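Local coordinates for protein Abbfa_003403 (Acinetobacter baumannii, PDB 4ZXH) that probably assembles a peptide product as a nonribosomal peptide synthetase with condensation, adenylation, carrier and thioesterase domains, using a phosphopantetheine arm, at residues Leu24-Ile29 with Val144-Leu149; Thr35-Asn40 with Asp114-Phe119. One frame throughout, in Å; residues are numbered along the deposited sequence.

Contact 1 of 2, residues Leu24-Ile29 with Val144-Leu149; sequences LGIWYI and VIHHAL. With PNS (4'-phosphopantetheine), chain B.
Apolar contact between helix 21-32 and the end of strand 138-146 centres on I26. With chi1 at -48°, its CG2 stands anti to the backbone N and CG1 lies beside that N, so the two branches serve different neighbours. CG2 meets the edge of the H146 imidazole near the ring plane, 3.5 Å from H146 CE1. The same methyl touches A148, lying 3.9 Å from A148 CB. W27 adds only its backbone N, at the A148 methyl, while its indole NE1 is hydrogen-bonded to M75 O. No hydrogen bond crosses between the segments.

H146 and H147 open the HHxxxD motif that marks the active site of condensation domains, at the turn where the strand gives way to helix-like backbone. The polar interactions hold this turn and its first histidine. A148 N donates to H146 ND1 at 2.9 Å, close to the ring plane, and H146 NE2 bonds to Q30 OE1, so both ring nitrogens are engaged and the imidazole is fixed in rotation. A148 O accepts from Q23, a second tie to the helix.

Ligand contacts occupy the other flank of the helix. G25 CA lies 3.3 Å from PNS O35, I29 CD1 sits 3.8 Å from PNS N36, and I26 CD1, on the branch not used against the histidines, approaches PNS O40 to 3.9 Å.

Contact 2 of 2, residues Thr35-Asn40 with Asp114-Phe119; sequences TCSAYN and DTKQPF. With PNS (4'-phosphopantetheine), chain B.
N40 carries the tight part of this contact. Its carboxamide reaches across to the backbone of 114-119, where ND2 is held by two hydrogen bonds whose acceptors both lie in the amide plane. The one to T115 O is 2.8 Å long, nearly straight at 167°, and falls in the carbonyl plane. The one to Q117 O is 3.0 Å and more bent, at 139°, with ND2 above the plane of that carbonyl. Together they fix the rotation of the amide, which meets the turn at the end of helix 104-115 with its ND2 edge. OD1 looks at the edge of the F119 ring, 3.7 Å from F119 CD2, with amide and ring planes 70° apart; that ring also makes a cation-pi contact with R128.

S37 to N40 form a type I beta turn, closed by N40 N to S37 O, in the loop joining helix 21-32 to strand 40-49 of the condensation domain. S37, the first residue of the turn, faces K116: S37 CB lies 3.2 Å from K116 O, and OG lies against the K116 methylenes. K116 runs on, extended, from S37 to a salt bridge with E398.

Toward solvent the fit loosens. P118 touches through CB alone, 3.7 Å from C36 O. Exposed T35 points away, meets P118 by its backbone, and bonds through OG1 to E33; the CB of exposed Q117 points away from 35-40.

Overall arrangement
Contact 2 is nested in the chain between the segments of contact 1, and their centres lie 10 Å apart. Y39 and H147 join them: H147 N to Y39 O, at 2.8 Å, is a probable hydrogen bond, and I26 CD1 packs 3.5 Å from Y39 CE1. V144 and T115 also touch through their methyls. Both contacts border the phosphopantetheine, which is hydrogen-bonded to S1008 N of the carrier region. Contact 1 follows its pantoyl and amide part, whereas Y39 OH of contact 2 comes within 3.1 Å of PNS N41, nearer the thiol. PNS S44 ends 8.2 Å from H147 NE2, consistent with an arm directed into the condensation active site.

Contact 1 of 2, residues Leu24-Ile29 with Val144-Leu149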
loop_
_atom_site.group_PDB
_atom_site.type_symbol
_atom_site.label_atom_id
_atom_site.label_comp_id
_atom_site.label_asym_id
_atom_site.label_seq_id
_atom_site.Cartn_x
_atom_site.Cartn_y
_atom_site.Cartn_z
ATOM N N LEU A 24 12.218 22.640 -4.340
ATOM C CA LEU A 24 12.568 21.274 -4.689
ATOM C C LEU A 24 11.426 20.292 -4.448
ATOM O O LEU A 24 11.106 19.476 -5.313
ATOM C CB LEU A 24 13.804 20.861 -3.895
ATOM C CG LEU A 24 14.189 19.395 -3.798
ATOM C CD1 LEU A 24 14.414 18.836 -5.168
ATOM C CD2 LEU A 24 15.452 19.289 -2.942
ATOM N N GLY A 25 10.801 20.378 -3.282
ATOM C CA GLY A 25 9.749 19.438 -2.939
ATOM C C GLY A 25 8.541 19.518 -3.857
ATOM O O GLY A 25 8.028 18.497 -4.303
ATOM N N ILE A 26 8.062 20.726 -4.127
ATOM C CA ILE A 26 6.934 20.872 -5.038
ATOM C C ILE A 26 7.304 20.395 -6.433
ATOM O O ILE A 26 6.560 19.641 -7.073
ATOM C CB ILE A 26 6.474 22.318 -5.172
ATOM C CG1 ILE A 26 6.307 22.997 -3.801
ATOM C CG2 ILE A 26 5.247 22.359 -6.042
ATOM C CD1 ILE A 26 5.277 22.385 -2.951
ATOM N N TRP A 27 8.450 20.871 -6.907
ATOM C CA TRP A 27 8.953 20.501 -8.220
ATOM C C TRP A 27 8.959 18.995 -8.352
ATOM O O TRP A 27 8.342 18.440 -9.268
ATOM C CB TRP A 27 10.349 21.056 -8.436
ATOM C CG TRP A 27 10.824 20.922 -9.824
ATOM C CD1 TRP A 27 10.742 21.863 -10.819
ATOM C CD2 TRP A 27 11.483 19.787 -10.400
ATOM N NE1 TRP A 27 11.313 21.378 -11.978
ATOM C CE2 TRP A 27 11.770 20.105 -11.748
ATOM C CE3 TRP A 27 11.859 18.529 -9.908
ATOM C CZ2 TRP A 27 12.407 19.212 -12.605
ATOM C CZ3 TRP A 27 12.492 17.644 -10.762
ATOM C CH2 TRP A 27 12.768 17.992 -12.092
ATOM N N TYR A 28 9.632 18.338 -7.409
ATOM C CA TYR A 28 9.742 16.887 -7.421
ATOM C C TYR A 28 8.379 16.196 -7.535
ATOM O O TYR A 28 8.196 15.290 -8.353
ATOM C CB TYR A 28 10.475 16.406 -6.168
ATOM C CG TYR A 28 10.704 14.916 -6.124
ATOM C CD1 TYR A 28 11.693 14.318 -6.894
ATOM C CD2 TYR A 28 9.942 14.108 -5.301
ATOM C CE1 TYR A 28 11.906 12.941 -6.849
ATOM C CE2 TYR A 28 10.144 12.745 -5.256
ATOM C CZ TYR A 28 11.125 12.158 -6.025
ATOM O OH TYR A 28 11.317 10.786 -5.955
ATOM N N ILE A 29 7.426 16.626 -6.721
ATOM C CA ILE A 29 6.108 16.008 -6.726
ATOM C C ILE A 29 5.465 16.122 -8.116
ATOM O O ILE A 29 4.862 15.163 -8.603
ATOM C CB ILE A 29 5.205 16.627 -5.632
ATOM C CG1 ILE A 29 5.799 16.310 -4.261
ATOM C CG2 ILE A 29 3.791 16.080 -5.706
ATOM C CD1 ILE A 29 5.058 16.877 -3.102
ATOM N N VAL A 144 -3.948 31.239 -12.851
ATOM C CA VAL A 144 -3.389 29.991 -12.327
ATOM C C VAL A 144 -1.869 30.071 -12.254
ATOM O O VAL A 144 -1.209 30.274 -13.278
ATOM C CB VAL A 144 -3.733 28.794 -13.203
ATOM C CG1 VAL A 144 -3.480 27.526 -12.446
ATOM C CG2 VAL A 144 -5.161 28.848 -13.635
ATOM N N ILE A 145 -1.308 29.908 -11.061
ATOM C CA ILE A 145 0.143 29.929 -10.917
ATOM C C ILE A 145 0.595 28.687 -10.175
ATOM O O ILE A 145 0.091 28.388 -9.090
ATOM C CB ILE A 145 0.658 31.169 -10.136
ATOM C CG1 ILE A 145 0.280 32.461 -10.819
ATOM C CG2 ILE A 145 2.138 31.144 -10.069
ATOM C CD1 ILE A 145 -0.941 33.135 -10.252
ATOM N N HIS A 146 1.558 27.969 -10.731
ATOM C CA HIS A 146 2.052 26.788 -10.046
ATOM C C HIS A 146 2.865 27.175 -8.813
ATOM O O HIS A 146 3.693 28.099 -8.855
ATOM C CB HIS A 146 2.883 25.937 -10.985
ATOM C CG HIS A 146 3.133 24.559 -10.466
ATOM N ND1 HIS A 146 4.072 24.295 -9.496
ATOM C CD2 HIS A 146 2.555 23.374 -10.768
ATOM C CE1 HIS A 146 4.075 22.999 -9.236
ATOM N NE2 HIS A 146 3.159 22.418 -9.990
ATOM N N HIS A 147 2.618 26.467 -7.715
ATOM C CA HIS A 147 3.208 26.796 -6.411
ATOM C C HIS A 147 4.751 26.617 -6.402
ATOM O O HIS A 147 5.452 27.224 -5.584
ATOM C CB HIS A 147 2.542 25.933 -5.337
ATOM C CG HIS A 147 2.664 26.470 -3.939
ATOM N ND1 HIS A 147 3.789 27.104 -3.476
ATOM C CD2 HIS A 147 1.795 26.410 -2.897
ATOM C CE1 HIS A 147 3.608 27.437 -2.200
ATOM N NE2 HIS A 147 2.413 27.027 -1.831
ATOM N N ALA A 148 5.286 25.810 -7.318
ATOM C CA ALA A 148 6.743 25.743 -7.480
ATOM C C ALA A 148 7.331 27.096 -7.874
ATOM O O ALA A 148 8.513 27.361 -7.610
ATOM C CB ALA A 148 7.141 24.683 -8.514
ATOM N N LEU A 149 6.517 27.963 -8.483
ATOM C CA LEU A 149 7.017 29.254 -8.946
ATOM C C LEU A 149 6.918 30.301 -7.846
ATOM O O LEU A 149 7.869 31.044 -7.608
ATOM C CB LEU A 149 6.262 29.724 -10.186
ATOM C CG LEU A 149 6.862 30.971 -10.857
ATOM C CD1 LEU A 149 8.237 30.687 -11.523
ATOM C CD2 LEU A 149 5.890 31.629 -11.852
HETATM O O23 PNS B . 11.141 11.368 -0.878
HETATM P P24 PNS B . 12.139 12.464 -1.141
HETATM O O25 PNS B . 13.486 12.381 -0.477
HETATM O O27 PNS B . 11.419 13.816 -0.633
HETATM C C28 PNS B . 10.137 14.184 -1.132
HETATM C C29 PNS B . 9.744 15.523 -0.532
HETATM C C30 PNS B . 10.858 16.495 -0.924
HETATM C C31 PNS B . 9.650 15.387 0.988
HETATM C C32 PNS B . 8.371 15.943 -1.077
HETATM O O33 PNS B . 7.513 14.793 -1.005
HETATM C C34 PNS B . 7.816 17.119 -0.296
HETATM O O35 PNS B . 8.386 18.208 -0.257
HETATM N N36 PNS B . 6.671 16.958 0.353
HETATM C C37 PNS B . 6.060 18.024 1.131
HETATM C C38 PNS B . 4.680 18.297 0.535
HETATM C C39 PNS B . 4.345 19.749 0.691
HETATM O O40 PNS B . 5.207 20.606 0.573
HETATM N N41 PNS B . 3.068 19.980 0.960
HETATM C C42 PNS B . 2.417 21.252 1.163
HETATM C C43 PNS B . 1.089 20.826 1.754
HETATM S S44 PNS B . 1.219 20.981 3.541
#

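Contact 2 of 2, residues Thr35-Asn40 with Asp114-Phe119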
loop_
_atom_site.group_PDB
_atom_site.type_symbol
_atom_site.label_atom_id
_atom_site.label_comp_id
_atom_site.label_asym_id
_atom_site.label_seq_id
_atom_site.Cartn_x
_atom_site.Cartn_y
_atom_site.Cartn_z
ATOM N N THR A 35 0.271 14.401 -13.910
ATOM C CA THR A 35 -1.119 14.879 -13.971
ATOM C C THR A 35 -1.557 15.613 -12.697
ATOM O O THR A 35 -2.715 15.991 -12.551
ATOM C CB THR A 35 -2.123 13.737 -14.207
ATOM O OG1 THR A 35 -2.420 13.102 -12.958
ATOM C CG2 THR A 35 -1.583 12.738 -15.194
ATOM N N CYS A 36 -0.630 15.807 -11.777
ATOM C CA CYS A 36 -0.939 16.487 -10.534
ATOM C C CYS A 36 -1.356 17.931 -10.783
ATOM O O CYS A 36 -0.725 18.643 -11.551
ATOM C CB CYS A 36 0.269 16.432 -9.600
ATOM S SG CYS A 36 0.047 17.148 -7.954
ATOM N N SER A 37 -2.424 18.357 -10.118
ATOM C CA SER A 37 -2.840 19.747 -10.150
ATOM C C SER A 37 -2.934 20.312 -8.739
ATOM O O SER A 37 -3.340 21.457 -8.524
ATOM C CB SER A 37 -4.181 19.879 -10.829
ATOM O OG SER A 37 -5.183 19.464 -9.942
ATOM N N ALA A 38 -2.551 19.507 -7.765
ATOM C CA ALA A 38 -2.760 19.892 -6.386
ATOM C C ALA A 38 -1.996 21.164 -6.001
ATOM O O ALA A 38 -2.276 21.746 -4.955
ATOM C CB ALA A 38 -2.381 18.738 -5.462
ATOM N N TYR A 39 -1.043 21.591 -6.829
ATOM C CA TYR A 39 -0.269 22.802 -6.530
ATOM C C TYR A 39 -0.511 23.952 -7.536
ATOM O O TYR A 39 0.304 24.864 -7.664
ATOM C CB TYR A 39 1.224 22.458 -6.454
ATOM C CG TYR A 39 1.532 21.595 -5.270
ATOM C CD1 TYR A 39 1.663 22.150 -3.999
ATOM C CD2 TYR A 39 1.646 20.212 -5.401
ATOM C CE1 TYR A 39 1.919 21.352 -2.891
ATOM C CE2 TYR A 39 1.900 19.405 -4.298
ATOM C CZ TYR A 39 2.031 19.986 -3.042
ATOM O OH TYR A 39 2.297 19.200 -1.942
ATOM N N ASN A 40 -1.639 23.892 -8.237
ATOM C CA ASN A 40 -2.116 24.981 -9.082
ATOM C C ASN A 40 -2.836 26.053 -8.278
ATOM O O ASN A 40 -4.049 25.957 -8.103
ATOM C CB ASN A 40 -3.093 24.452 -10.134
ATOM C CG ASN A 40 -2.434 23.598 -11.181
ATOM O OD1 ASN A 40 -1.340 23.084 -10.991
ATOM N ND2 ASN A 40 -3.109 23.435 -12.302
ATOM N N ASP A 114 -10.780 23.532 -15.969
ATOM C CA ASP A 114 -9.771 24.215 -16.785
ATOM C C ASP A 114 -8.494 24.562 -16.020
ATOM O O ASP A 114 -7.389 24.343 -16.516
ATOM C CB ASP A 114 -10.347 25.490 -17.390
ATOM C CG ASP A 114 -11.161 25.227 -18.637
ATOM O OD1 ASP A 114 -11.397 24.039 -18.940
ATOM O OD2 ASP A 114 -11.542 26.214 -19.316
ATOM N N THR A 115 -8.645 25.105 -14.815
ATOM C CA THR A 115 -7.497 25.521 -14.014
ATOM C C THR A 115 -6.708 24.345 -13.434
ATOM O O THR A 115 -5.587 24.529 -12.994
ATOM C CB THR A 115 -7.923 26.453 -12.841
ATOM O OG1 THR A 115 -8.753 25.743 -11.915
ATOM C CG2 THR A 115 -8.665 27.692 -13.360
ATOM N N LYS A 116 -7.286 23.145 -13.424
ATOM C CA LYS A 116 -6.563 21.945 -12.977
ATOM C C LYS A 116 -5.709 21.278 -14.063
ATOM O O LYS A 116 -5.104 20.230 -13.821
ATOM C CB LYS A 116 -7.544 20.907 -12.413
ATOM C CG LYS A 116 -7.764 21.083 -10.941
ATOM C CD LYS A 116 -9.040 20.438 -10.433
ATOM C CE LYS A 116 -9.365 21.085 -9.074
ATOM N NZ LYS A 116 -10.596 20.529 -8.440
ATOM N N GLN A 117 -5.676 21.850 -15.260
ATOM C CA GLN A 117 -4.821 21.291 -16.298
ATOM C C GLN A 117 -3.409 21.454 -15.771
ATOM O O GLN A 117 -3.079 22.466 -15.153
ATOM C CB GLN A 117 -5.039 21.978 -17.646
ATOM C CG GLN A 117 -6.360 21.581 -18.309
ATOM C CD GLN A 117 -6.991 22.673 -19.206
ATOM O OE1 GLN A 117 -6.531 23.819 -19.281
ATOM N NE2 GLN A 117 -8.076 22.304 -19.872
ATOM N N PRO A 118 -2.598 20.418 -15.930
ATOM C CA PRO A 118 -1.322 20.358 -15.219
ATOM C C PRO A 118 -0.263 21.176 -15.918
ATOM O O PRO A 118 -0.415 21.404 -17.107
ATOM C CB PRO A 118 -0.971 18.856 -15.256
ATOM C CG PRO A 118 -1.592 18.370 -16.500
ATOM C CD PRO A 118 -2.879 19.182 -16.671
ATOM N N PHE A 119 0.778 21.587 -15.202
ATOM C CA PHE A 119 1.906 22.281 -15.811
ATOM C C PHE A 119 3.074 21.325 -16.055
ATOM O O PHE A 119 3.265 20.377 -15.312
ATOM C CB PHE A 119 2.395 23.427 -14.915
ATOM C CG PHE A 119 1.445 24.593 -14.814
ATOM C CD1 PHE A 119 1.608 25.712 -15.628
ATOM C CD2 PHE A 119 0.423 24.596 -13.875
ATOM C CE1 PHE A 119 0.754 26.786 -15.530
ATOM C CE2 PHE A 119 -0.435 25.667 -13.769
ATOM C CZ PHE A 119 -0.274 26.766 -14.597
HETATM O O23 PNS B . 11.141 11.368 -0.878
HETATM P P24 PNS B . 12.139 12.464 -1.141
HETATM O O25 PNS B . 13.486 12.381 -0.477
HETATM O O27 PNS B . 11.419 13.816 -0.633
HETATM C C28 PNS B . 10.137 14.184 -1.132
HETATM C C29 PNS B . 9.744 15.523 -0.532
HETATM C C30 PNS B . 10.858 16.495 -0.924
HETATM C C31 PNS B . 9.650 15.387 0.988
HETATM C C32 PNS B . 8.371 15.943 -1.077
HETATM O O33 PNS B . 7.513 14.793 -1.005
HETATM C C34 PNS B . 7.816 17.119 -0.296
HETATM O O35 PNS B . 8.386 18.208 -0.257
HETATM N N36 PNS B . 6.671 16.958 0.353
HETATM C C37 PNS B . 6.060 18.024 1.131
HETATM C C38 PNS B . 4.680 18.297 0.535
HETATM C C39 PNS B . 4.345 19.749 0.691
HETATM O O40 PNS B . 5.207 20.606 0.573
HETATM N N41 PNS B . 3.068 19.980 0.960
HETATM C C42 PNS B . 2.417 21.252 1.163
HETATM C C43 PNS B . 1.089 20.826 1.754
HETATM S S44 PNS B . 1.219 20.981 3.541
#